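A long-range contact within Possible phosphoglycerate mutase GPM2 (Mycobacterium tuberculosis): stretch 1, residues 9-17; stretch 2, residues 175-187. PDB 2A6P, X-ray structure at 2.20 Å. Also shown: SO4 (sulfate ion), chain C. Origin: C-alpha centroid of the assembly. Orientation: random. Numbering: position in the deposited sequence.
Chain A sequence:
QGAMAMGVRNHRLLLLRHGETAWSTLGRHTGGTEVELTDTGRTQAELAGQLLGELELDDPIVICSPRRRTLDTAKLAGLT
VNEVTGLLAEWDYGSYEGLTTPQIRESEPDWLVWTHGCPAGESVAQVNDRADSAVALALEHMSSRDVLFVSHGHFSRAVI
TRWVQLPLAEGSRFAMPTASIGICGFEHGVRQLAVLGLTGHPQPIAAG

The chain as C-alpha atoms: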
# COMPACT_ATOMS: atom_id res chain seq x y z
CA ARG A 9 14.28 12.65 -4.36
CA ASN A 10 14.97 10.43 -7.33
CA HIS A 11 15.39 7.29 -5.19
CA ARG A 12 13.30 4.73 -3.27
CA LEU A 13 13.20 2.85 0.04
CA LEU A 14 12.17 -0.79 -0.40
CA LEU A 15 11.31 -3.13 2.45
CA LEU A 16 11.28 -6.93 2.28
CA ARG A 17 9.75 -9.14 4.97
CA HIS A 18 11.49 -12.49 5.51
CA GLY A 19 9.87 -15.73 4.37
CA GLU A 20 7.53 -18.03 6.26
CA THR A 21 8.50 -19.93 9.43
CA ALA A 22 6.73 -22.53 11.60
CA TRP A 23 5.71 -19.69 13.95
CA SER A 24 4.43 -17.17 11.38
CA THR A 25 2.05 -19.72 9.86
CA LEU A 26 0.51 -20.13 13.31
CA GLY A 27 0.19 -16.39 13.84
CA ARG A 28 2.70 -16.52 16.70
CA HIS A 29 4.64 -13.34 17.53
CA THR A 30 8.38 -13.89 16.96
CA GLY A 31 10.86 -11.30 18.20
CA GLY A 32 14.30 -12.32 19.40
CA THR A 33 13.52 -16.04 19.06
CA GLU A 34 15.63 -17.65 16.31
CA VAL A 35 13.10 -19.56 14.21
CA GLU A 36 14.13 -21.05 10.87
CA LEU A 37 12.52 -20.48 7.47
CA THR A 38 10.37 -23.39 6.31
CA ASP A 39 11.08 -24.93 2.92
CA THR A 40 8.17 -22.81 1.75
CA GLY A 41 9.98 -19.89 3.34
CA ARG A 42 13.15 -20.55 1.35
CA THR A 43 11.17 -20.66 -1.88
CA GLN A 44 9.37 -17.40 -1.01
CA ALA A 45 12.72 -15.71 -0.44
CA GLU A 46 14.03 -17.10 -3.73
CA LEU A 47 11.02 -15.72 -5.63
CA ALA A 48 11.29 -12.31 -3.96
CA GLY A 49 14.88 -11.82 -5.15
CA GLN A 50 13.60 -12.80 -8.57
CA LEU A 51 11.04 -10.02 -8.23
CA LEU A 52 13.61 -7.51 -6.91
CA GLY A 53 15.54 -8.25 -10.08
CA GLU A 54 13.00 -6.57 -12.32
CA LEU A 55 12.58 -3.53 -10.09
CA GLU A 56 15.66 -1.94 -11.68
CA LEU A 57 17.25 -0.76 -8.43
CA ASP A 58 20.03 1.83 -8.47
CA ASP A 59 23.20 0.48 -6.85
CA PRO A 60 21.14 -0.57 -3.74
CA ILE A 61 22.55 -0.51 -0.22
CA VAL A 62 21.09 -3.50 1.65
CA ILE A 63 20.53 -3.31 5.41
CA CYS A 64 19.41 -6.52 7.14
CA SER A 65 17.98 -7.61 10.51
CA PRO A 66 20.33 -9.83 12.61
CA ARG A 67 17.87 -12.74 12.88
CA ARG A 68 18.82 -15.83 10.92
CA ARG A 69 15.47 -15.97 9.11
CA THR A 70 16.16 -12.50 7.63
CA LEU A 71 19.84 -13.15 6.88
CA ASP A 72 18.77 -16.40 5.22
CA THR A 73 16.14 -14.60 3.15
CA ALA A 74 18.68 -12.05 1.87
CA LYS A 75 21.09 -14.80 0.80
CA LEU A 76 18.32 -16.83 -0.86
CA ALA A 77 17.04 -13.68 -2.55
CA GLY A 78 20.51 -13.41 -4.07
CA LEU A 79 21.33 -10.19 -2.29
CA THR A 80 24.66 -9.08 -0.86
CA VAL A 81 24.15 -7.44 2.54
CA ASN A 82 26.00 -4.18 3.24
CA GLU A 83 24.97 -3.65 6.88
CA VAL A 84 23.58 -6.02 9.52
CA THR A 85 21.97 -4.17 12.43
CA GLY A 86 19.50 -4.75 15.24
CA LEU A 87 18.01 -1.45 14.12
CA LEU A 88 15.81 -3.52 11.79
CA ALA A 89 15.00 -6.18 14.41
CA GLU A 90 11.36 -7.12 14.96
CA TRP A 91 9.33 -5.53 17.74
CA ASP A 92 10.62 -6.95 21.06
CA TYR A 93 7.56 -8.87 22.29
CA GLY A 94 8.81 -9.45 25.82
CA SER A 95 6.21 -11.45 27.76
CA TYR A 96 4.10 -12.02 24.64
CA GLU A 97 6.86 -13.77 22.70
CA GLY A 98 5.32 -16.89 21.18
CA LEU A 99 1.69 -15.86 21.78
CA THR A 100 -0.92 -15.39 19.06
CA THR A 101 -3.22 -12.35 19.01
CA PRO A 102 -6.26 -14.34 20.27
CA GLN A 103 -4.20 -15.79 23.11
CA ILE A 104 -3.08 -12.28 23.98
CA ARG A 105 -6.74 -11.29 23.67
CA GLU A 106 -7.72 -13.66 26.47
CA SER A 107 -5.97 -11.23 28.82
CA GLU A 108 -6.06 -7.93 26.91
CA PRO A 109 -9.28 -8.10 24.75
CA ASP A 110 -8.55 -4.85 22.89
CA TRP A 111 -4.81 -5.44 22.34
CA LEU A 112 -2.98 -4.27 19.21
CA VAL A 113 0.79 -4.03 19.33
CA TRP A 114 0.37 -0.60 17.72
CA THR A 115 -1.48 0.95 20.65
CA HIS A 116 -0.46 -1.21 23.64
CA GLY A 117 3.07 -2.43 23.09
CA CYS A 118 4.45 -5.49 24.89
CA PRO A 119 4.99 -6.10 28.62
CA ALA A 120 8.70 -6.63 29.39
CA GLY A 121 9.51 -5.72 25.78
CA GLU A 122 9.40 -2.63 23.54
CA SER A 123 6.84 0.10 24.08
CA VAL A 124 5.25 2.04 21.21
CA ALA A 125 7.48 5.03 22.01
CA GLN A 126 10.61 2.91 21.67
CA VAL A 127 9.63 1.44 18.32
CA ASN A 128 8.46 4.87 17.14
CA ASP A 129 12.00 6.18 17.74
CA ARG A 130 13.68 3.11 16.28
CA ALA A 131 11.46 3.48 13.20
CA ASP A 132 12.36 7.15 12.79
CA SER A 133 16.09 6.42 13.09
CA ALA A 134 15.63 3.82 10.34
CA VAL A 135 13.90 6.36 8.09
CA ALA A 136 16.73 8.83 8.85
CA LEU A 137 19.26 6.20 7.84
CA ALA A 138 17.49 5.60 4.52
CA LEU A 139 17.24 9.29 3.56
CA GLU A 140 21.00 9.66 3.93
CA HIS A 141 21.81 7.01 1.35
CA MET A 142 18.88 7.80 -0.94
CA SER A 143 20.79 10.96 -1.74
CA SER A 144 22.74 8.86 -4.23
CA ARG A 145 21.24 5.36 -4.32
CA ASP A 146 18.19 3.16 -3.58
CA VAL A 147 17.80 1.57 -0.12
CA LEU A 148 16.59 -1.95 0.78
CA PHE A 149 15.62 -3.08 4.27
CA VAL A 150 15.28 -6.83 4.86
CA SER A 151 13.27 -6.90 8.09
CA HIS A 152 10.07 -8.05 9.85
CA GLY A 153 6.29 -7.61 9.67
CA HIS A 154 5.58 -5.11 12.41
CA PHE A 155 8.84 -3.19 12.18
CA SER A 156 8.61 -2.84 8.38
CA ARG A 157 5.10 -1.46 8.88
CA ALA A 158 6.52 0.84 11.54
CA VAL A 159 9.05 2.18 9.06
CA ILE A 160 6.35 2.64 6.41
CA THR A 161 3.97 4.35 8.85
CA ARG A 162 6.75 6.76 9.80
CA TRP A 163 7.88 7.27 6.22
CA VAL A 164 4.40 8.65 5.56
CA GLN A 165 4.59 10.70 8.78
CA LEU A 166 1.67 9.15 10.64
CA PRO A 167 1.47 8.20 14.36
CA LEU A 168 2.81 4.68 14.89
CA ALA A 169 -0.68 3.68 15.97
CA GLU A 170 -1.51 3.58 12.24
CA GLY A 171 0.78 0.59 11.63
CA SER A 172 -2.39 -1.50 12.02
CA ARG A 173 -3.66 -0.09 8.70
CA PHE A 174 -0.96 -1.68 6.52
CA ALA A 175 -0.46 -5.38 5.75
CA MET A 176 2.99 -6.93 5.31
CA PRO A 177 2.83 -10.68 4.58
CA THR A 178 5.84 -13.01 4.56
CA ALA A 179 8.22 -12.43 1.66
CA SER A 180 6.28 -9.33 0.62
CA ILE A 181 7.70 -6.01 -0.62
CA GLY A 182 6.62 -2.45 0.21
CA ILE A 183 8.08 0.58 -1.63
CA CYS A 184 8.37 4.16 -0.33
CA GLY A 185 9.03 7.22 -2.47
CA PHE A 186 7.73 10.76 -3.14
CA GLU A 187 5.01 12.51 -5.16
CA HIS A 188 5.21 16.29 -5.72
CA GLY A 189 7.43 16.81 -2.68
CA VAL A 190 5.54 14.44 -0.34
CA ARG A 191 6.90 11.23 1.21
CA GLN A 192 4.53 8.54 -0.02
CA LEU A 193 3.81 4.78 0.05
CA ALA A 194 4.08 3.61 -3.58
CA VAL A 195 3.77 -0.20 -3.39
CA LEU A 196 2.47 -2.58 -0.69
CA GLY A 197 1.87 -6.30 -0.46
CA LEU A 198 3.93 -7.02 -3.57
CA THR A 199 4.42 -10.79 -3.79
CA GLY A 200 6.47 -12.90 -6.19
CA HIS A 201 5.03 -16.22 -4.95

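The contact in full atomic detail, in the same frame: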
# COMPACT_ATOMS: atom_id res chain seq x y z
N ARG A 9 13.00 13.27 -3.92
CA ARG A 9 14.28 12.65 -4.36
C ARG A 9 13.99 11.80 -5.57
O ARG A 9 12.83 11.61 -5.95
CB ARG A 9 14.87 11.75 -3.26
CG ARG A 9 16.36 11.98 -3.03
CD ARG A 9 17.13 12.03 -4.35
NE ARG A 9 18.42 12.69 -4.18
CZ ARG A 9 18.64 13.99 -4.35
NH1 ARG A 9 17.64 14.80 -4.71
NH2 ARG A 9 19.85 14.50 -4.12
N ASN A 10 15.05 11.27 -6.15
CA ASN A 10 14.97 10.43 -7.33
C ASN A 10 15.16 8.96 -6.95
O ASN A 10 15.27 8.11 -7.84
CB ASN A 10 16.05 10.87 -8.32
CG ASN A 10 16.05 12.38 -8.54
OD1 ASN A 10 17.10 12.99 -8.78
ND2 ASN A 10 14.87 12.98 -8.46
N HIS A 11 15.20 8.67 -5.65
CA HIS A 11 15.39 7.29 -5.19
C HIS A 11 14.26 6.73 -4.33
O HIS A 11 13.34 7.46 -3.93
CB HIS A 11 16.73 7.13 -4.47
CG HIS A 11 17.90 7.21 -5.40
ND1 HIS A 11 18.58 8.39 -5.64
CD2 HIS A 11 18.44 6.29 -6.23
CE1 HIS A 11 19.48 8.19 -6.58
NE2 HIS A 11 19.41 6.92 -6.96
N ARG A 12 14.33 5.42 -4.04
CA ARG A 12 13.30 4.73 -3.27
C ARG A 12 13.80 3.89 -2.09
O ARG A 12 14.94 3.44 -2.06
CB ARG A 12 12.52 3.79 -4.18
CG ARG A 12 11.79 4.43 -5.34
CD ARG A 12 11.41 3.37 -6.37
NE ARG A 12 12.60 2.71 -6.91
CZ ARG A 12 12.58 1.72 -7.80
NH1 ARG A 12 11.43 1.25 -8.27
NH2 ARG A 12 13.73 1.20 -8.22
N LEU A 13 12.90 3.67 -1.13
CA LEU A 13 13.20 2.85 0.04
C LEU A 13 12.33 1.59 -0.10
O LEU A 13 11.10 1.68 -0.07
CB LEU A 13 12.83 3.58 1.34
CG LEU A 13 12.74 2.74 2.62
CD1 LEU A 13 14.08 2.07 2.92
CD2 LEU A 13 12.31 3.61 3.78
N LEU A 14 12.95 0.43 -0.27
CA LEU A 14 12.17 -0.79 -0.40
C LEU A 14 12.31 -1.58 0.89
O LEU A 14 13.35 -1.52 1.54
CB LEU A 14 12.64 -1.67 -1.57
CG LEU A 14 13.18 -1.16 -2.91
CD1 LEU A 14 12.63 -2.07 -4.00
CD2 LEU A 14 12.79 0.27 -3.19
N LEU A 15 11.26 -2.31 1.26
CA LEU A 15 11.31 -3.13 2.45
C LEU A 15 10.87 -4.53 2.07
O LEU A 15 9.91 -4.71 1.34
CB LEU A 15 10.37 -2.59 3.54
CG LEU A 15 10.68 -1.18 4.02
CD1 LEU A 15 10.01 -0.15 3.11
CD2 LEU A 15 10.19 -1.04 5.44
N LEU A 16 11.60 -5.53 2.57
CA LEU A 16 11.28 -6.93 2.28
C LEU A 16 11.12 -7.71 3.58
O LEU A 16 12.05 -7.74 4.40
CB LEU A 16 12.40 -7.57 1.45
CG LEU A 16 12.29 -9.10 1.28
CD1 LEU A 16 11.04 -9.43 0.47
CD2 LEU A 16 13.54 -9.67 0.61
N ARG A 17 9.96 -8.33 3.77
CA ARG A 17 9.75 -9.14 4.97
C ARG A 17 10.34 -10.52 4.69
O ARG A 17 10.28 -11.00 3.56
CB ARG A 17 8.25 -9.31 5.30
CG ARG A 17 8.01 -10.19 6.54
CD ARG A 17 6.54 -10.35 6.88
NE ARG A 17 6.34 -11.16 8.08
CZ ARG A 17 5.15 -11.64 8.47
NH1 ARG A 17 4.07 -11.39 7.75
NH2 ARG A 17 5.05 -12.39 9.55
N ALA A 175 -0.85 -3.97 5.69
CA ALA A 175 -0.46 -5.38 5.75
C ALA A 175 1.00 -5.51 5.32
O ALA A 175 1.56 -4.59 4.71
CB ALA A 175 -1.34 -6.20 4.83
N MET A 176 1.60 -6.65 5.64
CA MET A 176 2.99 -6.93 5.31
C MET A 176 3.16 -8.43 5.47
O MET A 176 3.69 -8.88 6.48
CB MET A 176 3.95 -6.21 6.26
CG MET A 176 5.42 -6.14 5.81
SD MET A 176 5.80 -4.82 4.57
CE MET A 176 7.23 -5.53 3.75
N PRO A 177 2.69 -9.22 4.49
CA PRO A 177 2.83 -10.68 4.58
C PRO A 177 4.26 -11.16 4.37
O PRO A 177 5.13 -10.39 3.95
CB PRO A 177 1.85 -11.20 3.50
CG PRO A 177 1.82 -10.08 2.49
CD PRO A 177 1.84 -8.82 3.35
N THR A 178 4.50 -12.44 4.68
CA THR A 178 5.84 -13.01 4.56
C THR A 178 6.34 -12.96 3.12
O THR A 178 5.62 -13.30 2.19
CB THR A 178 5.87 -14.48 5.02
OG1 THR A 178 4.98 -15.25 4.21
CG2 THR A 178 5.46 -14.59 6.47
N ALA A 179 7.59 -12.54 2.97
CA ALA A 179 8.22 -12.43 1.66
C ALA A 179 7.56 -11.39 0.77
O ALA A 179 7.63 -11.48 -0.45
CB ALA A 179 8.21 -13.79 0.95
N SER A 180 6.92 -10.39 1.39
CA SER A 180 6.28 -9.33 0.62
C SER A 180 7.15 -8.07 0.59
O SER A 180 7.99 -7.85 1.48
CB SER A 180 4.91 -9.00 1.21
OG SER A 180 5.03 -8.37 2.48
N ILE A 181 6.94 -7.24 -0.43
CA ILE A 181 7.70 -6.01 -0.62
C ILE A 181 6.82 -4.75 -0.57
O ILE A 181 5.72 -4.72 -1.14
CB ILE A 181 8.43 -6.05 -2.00
CG1 ILE A 181 9.42 -7.23 -2.04
CG2 ILE A 181 9.15 -4.72 -2.27
CD1 ILE A 181 10.02 -7.46 -3.42
N GLY A 182 7.31 -3.73 0.13
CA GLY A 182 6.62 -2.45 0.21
C GLY A 182 7.62 -1.45 -0.34
O GLY A 182 8.83 -1.65 -0.13
N ILE A 183 7.17 -0.41 -1.05
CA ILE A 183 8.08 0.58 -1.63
C ILE A 183 7.68 2.02 -1.29
O ILE A 183 6.55 2.44 -1.55
CB ILE A 183 8.16 0.44 -3.17
CG1 ILE A 183 8.66 -0.96 -3.54
CG2 ILE A 183 9.06 1.52 -3.75
CD1 ILE A 183 8.78 -1.21 -5.00
N CYS A 184 8.61 2.77 -0.72
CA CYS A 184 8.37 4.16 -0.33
C CYS A 184 9.10 5.13 -1.24
O CYS A 184 10.26 4.91 -1.58
CB CYS A 184 8.81 4.39 1.11
SG CYS A 184 7.95 3.44 2.33
N GLY A 185 8.43 6.21 -1.62
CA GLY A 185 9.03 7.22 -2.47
C GLY A 185 8.44 8.59 -2.20
O GLY A 185 8.12 8.92 -1.06
N PHE A 186 8.29 9.40 -3.26
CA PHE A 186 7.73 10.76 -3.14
C PHE A 186 6.82 11.08 -4.32
O PHE A 186 6.96 10.51 -5.39
CB PHE A 186 8.82 11.84 -3.14
CG PHE A 186 9.86 11.70 -2.07
CD1 PHE A 186 10.82 10.69 -2.12
CD2 PHE A 186 9.91 12.62 -1.02
CE1 PHE A 186 11.82 10.59 -1.14
CE2 PHE A 186 10.90 12.53 -0.04
CZ PHE A 186 11.86 11.51 -0.10
N GLU A 187 5.90 12.02 -4.11
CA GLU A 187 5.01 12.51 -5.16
C GLU A 187 4.85 14.00 -4.89
O GLU A 187 4.36 14.39 -3.82
CB GLU A 187 3.63 11.83 -5.11
CG GLU A 187 2.97 11.74 -6.49
CD GLU A 187 1.44 11.84 -6.48
OE1 GLU A 187 0.80 11.28 -5.56
OE2 GLU A 187 0.89 12.47 -7.41
S SO4 C . 7.44 -14.25 12.14
O1 SO4 C . 6.69 -14.18 10.85
O2 SO4 C . 8.19 -15.61 12.15
O3 SO4 C . 8.44 -13.25 12.15
O4 SO4 C . 6.41 -14.38 13.14

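Two strands far apart in sequence lie side by side here, residues 13-17 running antiparallel to the strand that leads up to Glu187. The backbone supplies the frame. Leu13 pairs with Cys184 through two nearly straight hydrogen bonds, Leu13 N to Cys184 O at 3.0 Å and Cys184 N to Leu13 O at 2.8 Å; Leu15 and Gly182 form the next such pair, with Leu15 N to Gly182 O at 2.9 Å and Gly182 N to Leu15 O at 3.0 Å. The ladder continues with Arg17 N to Ser180 O at 3.1 Å and then frays: Ala179 N reaches Arg17 O at 3.2 Å in a weak, bent bond.

Between these rungs sit the non-hydrogen-bonded pairs, whose side chains share one face. Leu14 CD2 rests 4.0 Å from Ile183 CG2, and Leu16 CD1 meets Ile181 CG1 at 3.7 Å. Branched aliphatic residues suit these buried places, because their methyl groups can fill the spaces between neighbours without leaving a polar atom unpaired.

The face carrying Leu13, Leu15 and Cys184 has a different relief. Gly182 presents no side chain opposite Leu15, so the leucine borders a hollow. Leu15 CD1 reaches along the strand to within 4.2 Å of Cys184 SG, while from the other direction the end of Met176 comes in, its CE 4.3 Å from Leu15 CB. Methionine's long, flexible chain lets it make this approach although its CA-to-CB bond points sideways. Farther along, the small Cys184 fits beside Leu13, their CB atoms 4.1 Å apart.

Arg17 has the largest area covered by the other stretch. Its chi1 to chi3 are all t, and the extended chain passes along the loop before the second strand, with CD 3.3 Å from Pro177 O. Its NH1 donates a hydrogen bond to Met176 O at 2.8 Å, and Thr178 CG2 lies over one face of the guanidinium, 3.6 Å from Arg17 CZ. At the group's edge, NH2 contacts sulfate O1 at 2.8 Å in a hydrogen bond, although the position of NH2 is less certain. A type II turn from Pro177 to Ser180 shapes this loop. Ala179, with phi and psi of 65° and 26°, takes its left-handed corner, and Ser180 OG braces the turn by donating to Pro177 O at 2.5 Å.

At the far end, Phe186 points toward the first stretch and offers a ring face to Arg9, whose N is 3.8 Å from Phe186 CD1. The broad ring thus covers backbone where regular strand pairing has ended.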